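Local structure of fervidolysin (1R6V) at residues 479-484 and 504-509. The protein degrades keratin into peptides as a subtilisin-like serine protease, allowing its bacterium to grow on native feathers. The protein carries 1 engineered substitution. Residues are numbered along the deposited sequence; the frame is centred on the assembly and turned at random.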
ATOM      1  N   TYR A 479      -2.410  -7.477  -6.751  1.00 15.89           N
ATOM      2  CA  TYR A 479      -3.493  -6.507  -6.733  1.00 17.90           C
ATOM      3  C   TYR A 479      -2.935  -5.096  -6.643  1.00 16.71           C
ATOM      4  O   TYR A 479      -1.929  -4.867  -5.980  1.00 18.70           O
ATOM      5  CB  TYR A 479      -4.403  -6.785  -5.529  1.00 20.99           C
ATOM      6  CG  TYR A 479      -5.472  -5.735  -5.274  1.00 25.45           C
ATOM      7  CD1 TYR A 479      -5.190  -4.585  -4.528  1.00 28.04           C
ATOM      8  CD2 TYR A 479      -6.761  -5.893  -5.771  1.00 28.87           C
ATOM      9  CE1 TYR A 479      -6.175  -3.618  -4.287  1.00 29.01           C
ATOM     10  CE2 TYR A 479      -7.754  -4.932  -5.534  1.00 30.10           C
ATOM     11  CZ  TYR A 479      -7.453  -3.801  -4.795  1.00 30.20           C
ATOM     12  OH  TYR A 479      -8.434  -2.856  -4.577  1.00 32.05           O
ATOM     13  N   ALA A 480      -3.584  -4.160  -7.323  1.00 17.36           N
ATOM     14  CA  ALA A 480      -3.186  -2.755  -7.279  1.00 17.10           C
ATOM     15  C   ALA A 480      -4.338  -1.900  -7.778  1.00 18.28           C
ATOM     16  O   ALA A 480      -5.207  -2.364  -8.510  1.00 18.85           O
ATOM     17  CB  ALA A 480      -1.955  -2.507  -8.140  1.00 16.39           C
ATOM     18  N   LYS A 481      -4.340  -0.639  -7.383  1.00 17.68           N
ATOM     19  CA  LYS A 481      -5.389   0.275  -7.811  1.00 18.10           C
ATOM     20  C   LYS A 481      -4.787   1.308  -8.759  1.00 17.43           C
ATOM     21  O   LYS A 481      -3.665   1.769  -8.547  1.00 17.70           O
ATOM     22  CB  LYS A 481      -5.971   0.960  -6.584  1.00 20.59           C
ATOM     23  CG  LYS A 481      -6.485  -0.035  -5.561  1.00 26.30           C
ATOM     24  CD  LYS A 481      -6.960   0.637  -4.286  1.00 31.29           C
ATOM     25  CE  LYS A 481      -8.376   1.149  -4.424  1.00 34.08           C
ATOM     26  NZ  LYS A 481      -8.871   1.685  -3.119  1.00 37.87           N
ATOM     27  N   THR A 482      -5.519   1.692  -9.797  1.00 16.25           N
ATOM     28  CA  THR A 482      -4.967   2.674 -10.721  1.00 15.73           C
ATOM     29  C   THR A 482      -4.848   4.034 -10.050  1.00 16.01           C
ATOM     30  O   THR A 482      -5.679   4.402  -9.221  1.00 15.56           O
ATOM     31  CB  THR A 482      -5.814   2.824 -12.013  1.00 15.67           C
ATOM     32  OG1 THR A 482      -7.139   3.251 -11.675  1.00 15.34           O
ATOM     33  CG2 THR A 482      -5.879   1.489 -12.780  1.00 15.51           C
ATOM     34  N   GLY A 483      -3.798   4.765 -10.411  1.00 16.71           N
ATOM     35  CA  GLY A 483      -3.588   6.092  -9.856  1.00 17.07           C
ATOM     36  C   GLY A 483      -4.284   7.134 -10.716  1.00 17.64           C
ATOM     37  O   GLY A 483      -5.059   6.784 -11.618  1.00 17.00           O
ATOM     38  N   PRO A 484      -4.020   8.427 -10.480  1.00 19.36           N
ATOM     39  CA  PRO A 484      -4.654   9.493 -11.262  1.00 19.45           C
ATOM     40  C   PRO A 484      -4.482   9.399 -12.774  1.00 20.66           C
ATOM     41  O   PRO A 484      -5.295   9.940 -13.530  1.00 21.69           O
ATOM     42  CB  PRO A 484      -4.025  10.762 -10.692  1.00 20.38           C
ATOM     43  CG  PRO A 484      -2.667  10.302 -10.254  1.00 19.70           C
ATOM     44  CD  PRO A 484      -2.987   8.980  -9.583  1.00 18.72           C
ATOM     45  N   GLY A 504     -14.315  -1.007 -12.450  1.00 32.46           N
ATOM     46  CA  GLY A 504     -14.643   0.418 -12.525  1.00 33.59           C
ATOM     47  C   GLY A 504     -14.233   1.287 -11.377  1.00 31.68           C
ATOM     48  O   GLY A 504     -13.830   0.748 -10.350  1.00 34.45           O
ATOM     49  N   PRO A 505     -14.358   2.629 -11.489  1.00 29.09           N
ATOM     50  CA  PRO A 505     -13.927   3.423 -10.332  1.00 27.21           C
ATOM     51  C   PRO A 505     -14.571   2.918  -9.055  1.00 26.43           C
ATOM     52  O   PRO A 505     -15.703   2.448  -9.074  1.00 24.56           O
ATOM     53  CB  PRO A 505     -14.368   4.848 -10.688  1.00 26.97           C
ATOM     54  CG  PRO A 505     -14.380   4.850 -12.201  1.00 27.76           C
ATOM     55  CD  PRO A 505     -14.971   3.487 -12.521  1.00 28.80           C
ATOM     56  N   ASP A 506     -13.809   3.070  -7.994  1.00 25.76           N
ATOM     57  CA  ASP A 506     -14.263   2.618  -6.692  1.00 27.58           C
ATOM     58  C   ASP A 506     -15.294   3.586  -6.122  1.00 29.09           C
ATOM     59  O   ASP A 506     -14.982   4.739  -5.849  1.00 30.87           O
ATOM     60  CB  ASP A 506     -13.059   2.517  -5.755  1.00 28.42           C
ATOM     61  CG  ASP A 506     -13.413   1.956  -4.398  1.00 29.59           C
ATOM     62  OD1 ASP A 506     -14.532   1.428  -4.227  1.00 31.49           O
ATOM     63  OD2 ASP A 506     -12.552   2.035  -3.498  1.00 32.13           O
ATOM     64  N   HIS A 507     -16.593   3.068  -5.898  1.00 27.85           N
ATOM     65  CA  HIS A 507     -17.636   3.928  -5.360  1.00 28.40           C
ATOM     66  C   HIS A 507     -17.754   3.680  -3.861  1.00 28.92           C
ATOM     67  O   HIS A 507     -18.749   3.117  -3.400  1.00 29.30           O
ATOM     68  CB  HIS A 507     -18.970   3.626  -6.049  1.00 29.54           C
ATOM     69  CG  HIS A 507     -19.164   2.176  -6.379  1.00 30.87           C
ATOM     70  ND1 HIS A 507     -18.446   1.536  -7.366  1.00 32.97           N
ATOM     71  CD2 HIS A 507     -19.990   1.243  -5.850  1.00 32.55           C
ATOM     72  CE1 HIS A 507     -18.821   0.272  -7.434  1.00 32.19           C
ATOM     73  NE2 HIS A 507     -19.756   0.068  -6.524  1.00 34.04           N
ATOM     74  N   TRP A 508     -16.740   4.097  -3.106  1.00 27.59           N
ATOM     75  CA  TRP A 508     -16.718   3.899  -1.653  1.00 28.01           C
ATOM     76  C   TRP A 508     -17.453   4.981  -0.883  1.00 28.94           C
ATOM     77  O   TRP A 508     -17.694   4.843   0.317  1.00 29.00           O
ATOM     78  CB  TRP A 508     -15.279   3.852  -1.135  1.00 25.78           C
ATOM     79  CG  TRP A 508     -14.485   5.107  -1.415  1.00 24.02           C
ATOM     80  CD1 TRP A 508     -13.785   5.387  -2.546  1.00 22.88           C
ATOM     81  CD2 TRP A 508     -14.316   6.246  -0.547  1.00 22.52           C
ATOM     82  NE1 TRP A 508     -13.188   6.620  -2.447  1.00 22.43           N
ATOM     83  CE2 TRP A 508     -13.497   7.171  -1.231  1.00 23.61           C
ATOM     84  CE3 TRP A 508     -14.779   6.571   0.737  1.00 22.34           C
ATOM     85  CZ2 TRP A 508     -13.124   8.408  -0.673  1.00 22.62           C
ATOM     86  CZ3 TRP A 508     -14.409   7.802   1.294  1.00 22.04           C
ATOM     87  CH2 TRP A 508     -13.588   8.703   0.587  1.00 21.17           C
ATOM     88  N   ASP A 509     -17.779   6.064  -1.583  1.00 31.41           N
ATOM     89  CA  ASP A 509     -18.472   7.210  -1.015  1.00 35.39           C
ATOM     90  C   ASP A 509     -19.968   6.905  -1.021  1.00 37.89           C
ATOM     91  O   ASP A 509     -20.729   7.479  -1.800  1.00 39.50           O
ATOM     92  CB  ASP A 509     -18.167   8.443  -1.876  1.00 35.83           C
ATOM     93  CG  ASP A 509     -18.575   9.741  -1.220  1.00 36.65           C
ATOM     94  OD1 ASP A 509     -18.475  10.782  -1.901  1.00 35.42           O
ATOM     95  OD2 ASP A 509     -18.987   9.728  -0.039  1.00 36.85           O
TER
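Lys481 and Asp506 meet in a long salt bridge at one end of a four-stranded antiparallel sheet of the Ig-like beta-sandwich domain, with 3.7 Å between Lys481 NZ and Asp506 OD2. Lys481 ends the edge strand 478-481, and Asp506 lies just beyond strand 496-505. These strands are not neighbours: strand 466-471 runs between them, and the lysine side chain spans the width of that strand to reach the aspartate. The CA atoms of Lys481 and Asp506 are 9.2 Å apart, and both side chains set out from their CA atoms toward the other segment.

On the lysine, CG lies anti to the carbonyl carbon; chi3 (83°) bends the chain about CG-CD, and the anti chi4 carries NZ on to the carboxylate. The aspartate holds its CG anti to the backbone N (chi1 -176°), which brings the carboxylate to the lysine side, and the rotation about CB-CG puts OD2 rather than OD1 nearest NZ. At this separation the attraction is probably mostly electrostatic, between partly exposed groups, rather than a directed bond.

The backbone on each side is bonded to strand 466-471 or to the residues just before it. Asp506 N is hydrogen-bonded to Thr465 OG1, and the Asp506 side chain also touches Phe467; Thr482, next to the lysine, hydrogen-bonds through OG1 to Val463 O and Val466 N. Tyr273 OH, bonded to Lys481 N, ties this edge to the catalytic domain. Just past the strand end, a weak hydrogen bond runs from His507 ND1 to Pro505 O (3.4 Å, 163°), the oxygen lying in the plane of the imidazole at its edge.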